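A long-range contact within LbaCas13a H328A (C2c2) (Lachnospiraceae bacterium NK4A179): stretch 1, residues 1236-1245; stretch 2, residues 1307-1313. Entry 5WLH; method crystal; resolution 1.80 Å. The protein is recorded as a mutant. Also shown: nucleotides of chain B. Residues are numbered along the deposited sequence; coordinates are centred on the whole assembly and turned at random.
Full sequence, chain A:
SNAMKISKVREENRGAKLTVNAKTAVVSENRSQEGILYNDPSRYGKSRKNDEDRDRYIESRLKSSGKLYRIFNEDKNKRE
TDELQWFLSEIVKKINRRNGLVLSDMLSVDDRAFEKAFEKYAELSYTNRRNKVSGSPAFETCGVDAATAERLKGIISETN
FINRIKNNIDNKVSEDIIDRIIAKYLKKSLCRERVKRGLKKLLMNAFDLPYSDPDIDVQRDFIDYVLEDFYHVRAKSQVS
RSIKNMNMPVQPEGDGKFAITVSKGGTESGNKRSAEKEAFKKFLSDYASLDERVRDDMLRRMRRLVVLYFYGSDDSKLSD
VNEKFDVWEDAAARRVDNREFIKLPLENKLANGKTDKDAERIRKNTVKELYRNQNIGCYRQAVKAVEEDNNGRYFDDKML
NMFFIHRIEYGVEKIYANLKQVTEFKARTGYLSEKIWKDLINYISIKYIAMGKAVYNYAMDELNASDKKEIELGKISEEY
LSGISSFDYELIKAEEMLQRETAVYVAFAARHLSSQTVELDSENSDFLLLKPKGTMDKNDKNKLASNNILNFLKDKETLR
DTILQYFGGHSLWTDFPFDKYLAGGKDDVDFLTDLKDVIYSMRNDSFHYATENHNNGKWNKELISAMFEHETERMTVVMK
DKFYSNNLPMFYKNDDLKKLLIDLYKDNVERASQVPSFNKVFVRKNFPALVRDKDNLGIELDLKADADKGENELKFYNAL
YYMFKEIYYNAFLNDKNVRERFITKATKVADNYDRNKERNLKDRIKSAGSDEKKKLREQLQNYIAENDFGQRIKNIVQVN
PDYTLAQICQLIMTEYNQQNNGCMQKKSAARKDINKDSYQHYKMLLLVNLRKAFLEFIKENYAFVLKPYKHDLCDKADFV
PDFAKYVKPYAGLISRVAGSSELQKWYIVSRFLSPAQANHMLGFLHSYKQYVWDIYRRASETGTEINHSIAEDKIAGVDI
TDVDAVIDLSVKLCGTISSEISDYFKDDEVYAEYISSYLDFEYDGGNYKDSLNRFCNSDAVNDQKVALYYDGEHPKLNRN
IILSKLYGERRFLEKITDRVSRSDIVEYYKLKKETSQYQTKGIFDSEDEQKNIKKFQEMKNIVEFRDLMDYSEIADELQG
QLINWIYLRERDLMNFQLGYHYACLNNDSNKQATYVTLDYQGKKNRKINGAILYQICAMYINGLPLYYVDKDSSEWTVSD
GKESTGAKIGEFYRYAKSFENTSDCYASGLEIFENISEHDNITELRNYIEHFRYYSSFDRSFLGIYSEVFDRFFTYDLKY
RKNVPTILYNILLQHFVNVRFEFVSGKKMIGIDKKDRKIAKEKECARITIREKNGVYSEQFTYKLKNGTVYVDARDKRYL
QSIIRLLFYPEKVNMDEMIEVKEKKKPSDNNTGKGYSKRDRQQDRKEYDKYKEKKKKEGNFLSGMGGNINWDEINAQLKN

Stretch 1 1236-1245: ISEHDNITEL
Stretch 2 (1307-1313) KKMIGID

A short 3-10 turn, 1236-1238, runs into a helix from 1239 (phi/psi near -65/-40) that continues past Leu1245; a strand ending at Ile1310 and the extended segment after it lie against this junction. The register is set by Glu1238 and Ile1310, whose CA atoms are 5.4 Å apart, and the contact buries 421 Å² in all.

Polar recognition centres on Asn1241. With chi1 -53° (m) and chi2 99°, its amide reads both backbone groups of Gly1311: Gly1311 N donates to Asn1241 OD1 at 2.7 Å, and Asn1241 ND2 donates to Gly1311 O at 2.9 Å. A carboxamide suits this place because it offers a donor and an acceptor on one planar group. Asn1241 ND2 also lies 3.3 Å from Met1309 O, but the angle is too poor for a bond. Gly1311 adopts phi/psi 91/161, where a CB would jam against the carbonyl O of Ile1310, so the backbone itself calls for glycine.

The charged element is a salt bridge, Glu1238 OE1 to Lys1308 NZ at 2.7 Å. Lys1308, on extended backbone (-148/152), points its CB toward the helix stretch and spans the gap with chi1 p and the other three chi angles t. Glu1238 starts sideways and brings its end nearer through m, t and 116°. Both residues are buried; the salt bridge pairs their charges, and both atoms also hydrogen-bond elsewhere in the structure.

Van der Waals contacts of the two isoleucines, some with polar atoms, complete the interface. Ile1310 (m, m) sets CG2 3.8 Å from Ser1237 CB and 3.6 Å from Ser1237 O, and CD1 3.4 Å from Glu1238 OE1; Ser1237 has chi1 m. Ile1312 (-126/126; m, m) points toward the helix and gives up the largest area, 89 Å². Its CG1 meets Asp1240 CB at 3.6 Å, and its CD1 reaches Glu1244 OE2 at 3.2 Å, one helical turn on.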

ATOM      1  N   ILE A1236       3.772  11.457  24.232  1.00 24.52           N
ATOM      2  CA  ILE A1236       4.670  10.733  25.134  1.00 30.01           C
ATOM      3  C   ILE A1236       3.897   9.948  26.191  1.00 26.66           C
ATOM      4  O   ILE A1236       4.254   8.812  26.522  1.00 29.23           O
ATOM      5  CB  ILE A1236       5.660  11.723  25.777  1.00 38.76           C
ATOM      6  CG1 ILE A1236       6.695  12.160  24.749  1.00 41.87           C
ATOM      7  CG2 ILE A1236       6.350  11.104  26.985  1.00 47.07           C
ATOM      8  CD1 ILE A1236       7.652  11.066  24.393  1.00 44.24           C
ATOM      9  N   SER A1237       2.821  10.529  26.721  1.00 26.39           N
ATOM     10  CA  SER A1237       2.018   9.856  27.745  1.00 31.08           C
ATOM     11  C   SER A1237       1.398   8.555  27.256  1.00 31.57           C
ATOM     12  O   SER A1237       1.005   7.724  28.082  1.00 27.39           O
ATOM     13  CB  SER A1237       0.904  10.782  28.241  1.00 37.88           C
ATOM     14  OG  SER A1237       1.445  12.003  28.700  1.00 47.57           O
ATOM     15  N   GLU A1238       1.277   8.375  25.937  1.00 26.23           N
ATOM     16  CA  GLU A1238       0.711   7.175  25.349  1.00 23.44           C
ATOM     17  C   GLU A1238       1.754   6.187  24.866  1.00 20.75           C
ATOM     18  O   GLU A1238       1.378   5.180  24.268  1.00 23.94           O
ATOM     19  CB  GLU A1238      -0.163   7.526  24.145  1.00 26.23           C
ATOM     20  CG  GLU A1238      -1.179   8.608  24.328  1.00 33.73           C
ATOM     21  CD  GLU A1238      -2.022   8.743  23.063  1.00 36.10           C
ATOM     22  OE1 GLU A1238      -3.236   8.477  23.154  1.00 26.18           O
ATOM     23  OE2 GLU A1238      -1.459   9.063  21.974  1.00 35.41           O
ATOM     24  N   HIS A1239       3.041   6.458  25.092  1.00 23.63           N
ATOM     25  CA  HIS A1239       4.089   5.612  24.523  1.00 28.49           C
ATOM     26  C   HIS A1239       3.908   4.138  24.883  1.00 26.48           C
ATOM     27  O   HIS A1239       4.035   3.259  24.022  1.00 26.78           O
ATOM     28  CB  HIS A1239       5.465   6.115  24.974  1.00 29.35           C
ATOM     29  CG  HIS A1239       6.601   5.353  24.371  1.00 36.50           C
ATOM     30  ND1 HIS A1239       7.191   5.715  23.176  1.00 39.10           N
ATOM     31  CD2 HIS A1239       7.238   4.229  24.781  1.00 40.58           C
ATOM     32  CE1 HIS A1239       8.152   4.854  22.887  1.00 39.02           C
ATOM     33  NE2 HIS A1239       8.202   3.944  23.845  1.00 38.43           N
ATOM     34  N   ASP A1240       3.603   3.840  26.151  1.00 28.15           N
ATOM     35  CA  ASP A1240       3.428   2.447  26.540  1.00 31.45           C
ATOM     36  C   ASP A1240       2.175   1.833  25.918  1.00 25.77           C
ATOM     37  O   ASP A1240       2.131   0.622  25.672  1.00 23.13           O
ATOM     38  CB  ASP A1240       3.380   2.330  28.071  1.00 34.87           C
ATOM     39  CG  ASP A1240       4.703   2.723  28.734  1.00 42.40           C
ATOM     40  OD1 ASP A1240       5.763   2.651  28.076  1.00 43.58           O
ATOM     41  OD2 ASP A1240       4.676   3.120  29.917  1.00 42.92           O
ATOM     42  N   ASN A1241       1.143   2.636  25.676  1.00 23.45           N
ATOM     43  CA  ASN A1241      -0.035   2.107  25.005  1.00 22.79           C
ATOM     44  C   ASN A1241       0.277   1.766  23.558  1.00 24.29           C
ATOM     45  O   ASN A1241      -0.277   0.800  23.014  1.00 24.85           O
ATOM     46  CB  ASN A1241      -1.171   3.112  25.081  1.00 22.84           C
ATOM     47  CG  ASN A1241      -1.430   3.563  26.493  1.00 26.46           C
ATOM     48  OD1 ASN A1241      -0.972   4.630  26.910  1.00 25.12           O
ATOM     49  ND2 ASN A1241      -2.134   2.731  27.252  1.00 24.72           N
ATOM     50  N   ILE A1242       1.166   2.538  22.935  1.00 24.09           N
ATOM     51  CA  ILE A1242       1.578   2.219  21.574  1.00 24.28           C
ATOM     52  C   ILE A1242       2.318   0.895  21.558  1.00 25.50           C
ATOM     53  O   ILE A1242       2.031   0.017  20.740  1.00 22.48           O
ATOM     54  CB  ILE A1242       2.429   3.352  20.983  1.00 26.67           C
ATOM     55  CG1 ILE A1242       1.629   4.650  20.944  1.00 27.65           C
ATOM     56  CG2 ILE A1242       2.931   2.981  19.586  1.00 28.09           C
ATOM     57  CD1 ILE A1242       0.296   4.513  20.265  1.00 30.35           C
ATOM     58  N   THR A1243       3.285   0.733  22.467  1.00 22.67           N
ATOM     59  CA  THR A1243       3.981  -0.544  22.601  1.00 26.24           C
ATOM     60  C   THR A1243       3.005  -1.681  22.837  1.00 27.72           C
ATOM     61  O   THR A1243       3.125  -2.756  22.231  1.00 25.20           O
ATOM     62  CB  THR A1243       4.975  -0.475  23.760  1.00 27.95           C
ATOM     63  OG1 THR A1243       5.866   0.615  23.541  1.00 28.49           O
ATOM     64  CG2 THR A1243       5.758  -1.775  23.853  1.00 31.07           C
ATOM     65  N   GLU A1244       2.026  -1.459  23.717  1.00 24.45           N
ATOM     66  CA  GLU A1244       1.037  -2.491  23.988  1.00 26.57           C
ATOM     67  C   GLU A1244       0.254  -2.846  22.734  1.00 27.22           C
ATOM     68  O   GLU A1244       0.010  -4.027  22.463  1.00 24.60           O
ATOM     69  CB  GLU A1244       0.091  -2.032  25.094  1.00 33.47           C
ATOM     70  CG  GLU A1244      -1.014  -3.035  25.390  1.00 44.10           C
ATOM     71  CD  GLU A1244      -1.573  -2.873  26.790  1.00 54.39           C
ATOM     72  OE1 GLU A1244      -0.911  -3.319  27.753  1.00 59.15           O
ATOM     73  OE2 GLU A1244      -2.662  -2.279  26.929  1.00 58.26           O
ATOM     74  N   LEU A1245      -0.156  -1.834  21.963  1.00 23.23           N
ATOM     75  CA  LEU A1245      -0.906  -2.104  20.738  1.00 20.11           C
ATOM     76  C   LEU A1245      -0.045  -2.871  19.734  1.00 21.96           C
ATOM     77  O   LEU A1245      -0.485  -3.860  19.142  1.00 22.32           O
ATOM     78  CB  LEU A1245      -1.407  -0.789  20.149  1.00 22.48           C
ATOM     79  CG  LEU A1245      -1.986  -0.864  18.731  1.00 22.51           C
ATOM     80  CD1 LEU A1245      -3.219  -1.751  18.713  1.00 25.85           C
ATOM     81  CD2 LEU A1245      -2.321   0.569  18.249  1.00 23.72           C
ATOM     82  N   LYS A1307     -13.192   4.584  23.429  1.00 28.96           N
ATOM     83  CA  LYS A1307     -12.393   4.806  24.621  1.00 30.10           C
ATOM     84  C   LYS A1307     -10.992   4.284  24.381  1.00 27.08           C
ATOM     85  O   LYS A1307     -10.788   3.330  23.631  1.00 29.99           O
ATOM     86  CB  LYS A1307     -12.981   4.087  25.855  1.00 35.71           C
ATOM     87  CG  LYS A1307     -14.417   4.466  26.198  1.00 38.67           C
ATOM     88  CD  LYS A1307     -14.485   5.898  26.690  1.00 42.27           C
ATOM     89  CE  LYS A1307     -15.919   6.340  26.956  1.00 41.25           C
ATOM     90  NZ  LYS A1307     -16.008   7.825  26.981  1.00 43.89           N
ATOM     91  N   LYS A1308     -10.030   4.895  25.060  1.00 28.75           N
ATOM     92  CA  LYS A1308      -8.670   4.390  25.056  1.00 25.90           C
ATOM     93  C   LYS A1308      -8.042   4.705  26.403  1.00 25.47           C
ATOM     94  O   LYS A1308      -8.412   5.683  27.058  1.00 28.08           O
ATOM     95  CB  LYS A1308      -7.840   5.006  23.927  1.00 24.79           C
ATOM     96  CG  LYS A1308      -7.653   6.501  24.049  1.00 25.29           C
ATOM     97  CD  LYS A1308      -6.661   7.019  22.990  1.00 23.15           C
ATOM     98  CE  LYS A1308      -6.655   8.531  22.943  1.00 25.77           C
ATOM     99  NZ  LYS A1308      -5.596   9.101  22.052  1.00 29.31           N
ATOM    100  N   MET A1309      -7.085   3.879  26.797  1.00 28.52           N
ATOM    101  CA  MET A1309      -6.325   4.144  28.003  1.00 33.59           C
ATOM    102  C   MET A1309      -5.090   4.980  27.688  1.00 34.06           C
ATOM    103  O   MET A1309      -4.509   4.894  26.599  1.00 27.41           O
ATOM    104  CB  MET A1309      -5.912   2.838  28.682  1.00 34.05           C
ATOM    105  CG  MET A1309      -7.081   1.964  29.062  1.00 38.03           C
ATOM    106  SD  MET A1309      -8.261   2.857  30.074  1.00 42.19           S
ATOM    107  CE  MET A1309      -7.217   3.311  31.453  1.00 41.40           C
ATOM    108  N   ILE A1310      -4.716   5.813  28.655  1.00 32.40           N
ATOM    109  CA  ILE A1310      -3.461   6.551  28.662  1.00 32.64           C
ATOM    110  C   ILE A1310      -2.645   5.988  29.808  1.00 35.88           C
ATOM    111  O   ILE A1310      -3.062   6.093  30.967  1.00 33.37           O
ATOM    112  CB  ILE A1310      -3.687   8.057  28.855  1.00 34.97           C
ATOM    113  CG1 ILE A1310      -4.736   8.581  27.873  1.00 45.42           C
ATOM    114  CG2 ILE A1310      -2.366   8.815  28.728  1.00 34.18           C
ATOM    115  CD1 ILE A1310      -4.313   8.494  26.425  1.00 47.83           C
ATOM    116  N   GLY A1311      -1.501   5.391  29.498  1.00 30.48           N
ATOM    117  CA  GLY A1311      -0.717   4.703  30.501  1.00 34.68           C
ATOM    118  C   GLY A1311      -1.091   3.233  30.604  1.00 34.46           C
ATOM    119  O   GLY A1311      -2.158   2.798  30.177  1.00 32.18           O
ATOM    120  N   ILE A1312      -0.178   2.456  31.185  1.00 37.16           N
ATOM    121  CA  ILE A1312      -0.357   1.019  31.364  1.00 43.80           C
ATOM    122  C   ILE A1312      -0.157   0.692  32.838  1.00 49.69           C
ATOM    123  O   ILE A1312       0.875   1.045  33.419  1.00 53.89           O
ATOM    124  CB  ILE A1312       0.620   0.206  30.496  1.00 43.70           C
ATOM    125  CG1 ILE A1312       0.413   0.522  29.018  1.00 43.00           C
ATOM    126  CG2 ILE A1312       0.427  -1.285  30.737  1.00 43.33           C
ATOM    127  CD1 ILE A1312      -0.851  -0.074  28.469  1.00 46.40           C
ATOM    128  N   ASP A1313      -1.135   0.017  33.435  1.00 50.87           N
ATOM    129  CA  ASP A1313      -1.085  -0.290  34.859  1.00 57.34           C
ATOM    130  C   ASP A1313      -0.122  -1.438  35.135  1.00 59.37           C
ATOM    131  O   ASP A1313      -0.070  -2.419  34.388  1.00 57.08           O
ATOM    132  CB  ASP A1313      -2.480  -0.638  35.381  1.00 61.52           C
ATOM    133  CG  ASP A1313      -3.311   0.594  35.687  1.00 66.11           C
ATOM    134  OD1 ASP A1313      -2.766   1.713  35.606  1.00 67.55           O
ATOM    135  OD2 ASP A1313      -4.508   0.446  36.008  1.00 70.61           O
TER
ATOM    136  P     G B   2      -3.072  16.897  28.192  1.00 76.10           P
ATOM    137  OP1   G B   2      -4.455  17.096  28.717  1.00 76.72           O
ATOM    138  OP2   G B   2      -2.218  15.821  28.759  1.00 76.92           O
ATOM    139  O5'   G B   2      -3.142  16.702  26.608  1.00 65.02           O
ATOM    140  C5'   G B   2      -3.676  17.724  25.769  1.00 52.58           C
ATOM    141  C4'   G B   2      -3.440  17.468  24.297  1.00 41.82           C
ATOM    142  O4'   G B   2      -2.016  17.503  23.996  1.00 35.50           O
ATOM    143  C3'   G B   2      -3.948  16.133  23.755  1.00 40.48           C
ATOM    144  O3'   G B   2      -4.336  16.329  22.404  1.00 36.54           O
ATOM    145  C2'   G B   2      -2.692  15.275  23.769  1.00 42.53           C
ATOM    146  O2'   G B   2      -2.721  14.158  22.905  1.00 45.94           O
ATOM    147  C1'   G B   2      -1.644  16.296  23.350  1.00 34.70           C
ATOM    148  N9    G B   2      -0.294  15.937  23.766  1.00 33.59           N
ATOM    149  C8    G B   2       0.087  15.723  25.069  1.00 33.92           C
ATOM    150  N7    G B   2       1.343  15.405  25.169  1.00 30.89           N
ATOM    151  C5    G B   2       1.801  15.394  23.856  1.00 26.66           C
ATOM    152  C6    G B   2       3.112  15.116  23.370  1.00 31.12           C
ATOM    153  O6    G B   2       4.105  14.804  24.027  1.00 37.32           O
ATOM    154  N1    G B   2       3.198  15.228  21.991  1.00 29.49           N
ATOM    155  C2    G B   2       2.149  15.550  21.168  1.00 29.12           C
ATOM    156  N2    G B   2       2.457  15.604  19.851  1.00 27.66           N
ATOM    157  N3    G B   2       0.909  15.816  21.612  1.00 30.49           N
ATOM    158  C4    G B   2       0.813  15.728  22.966  1.00 30.56           C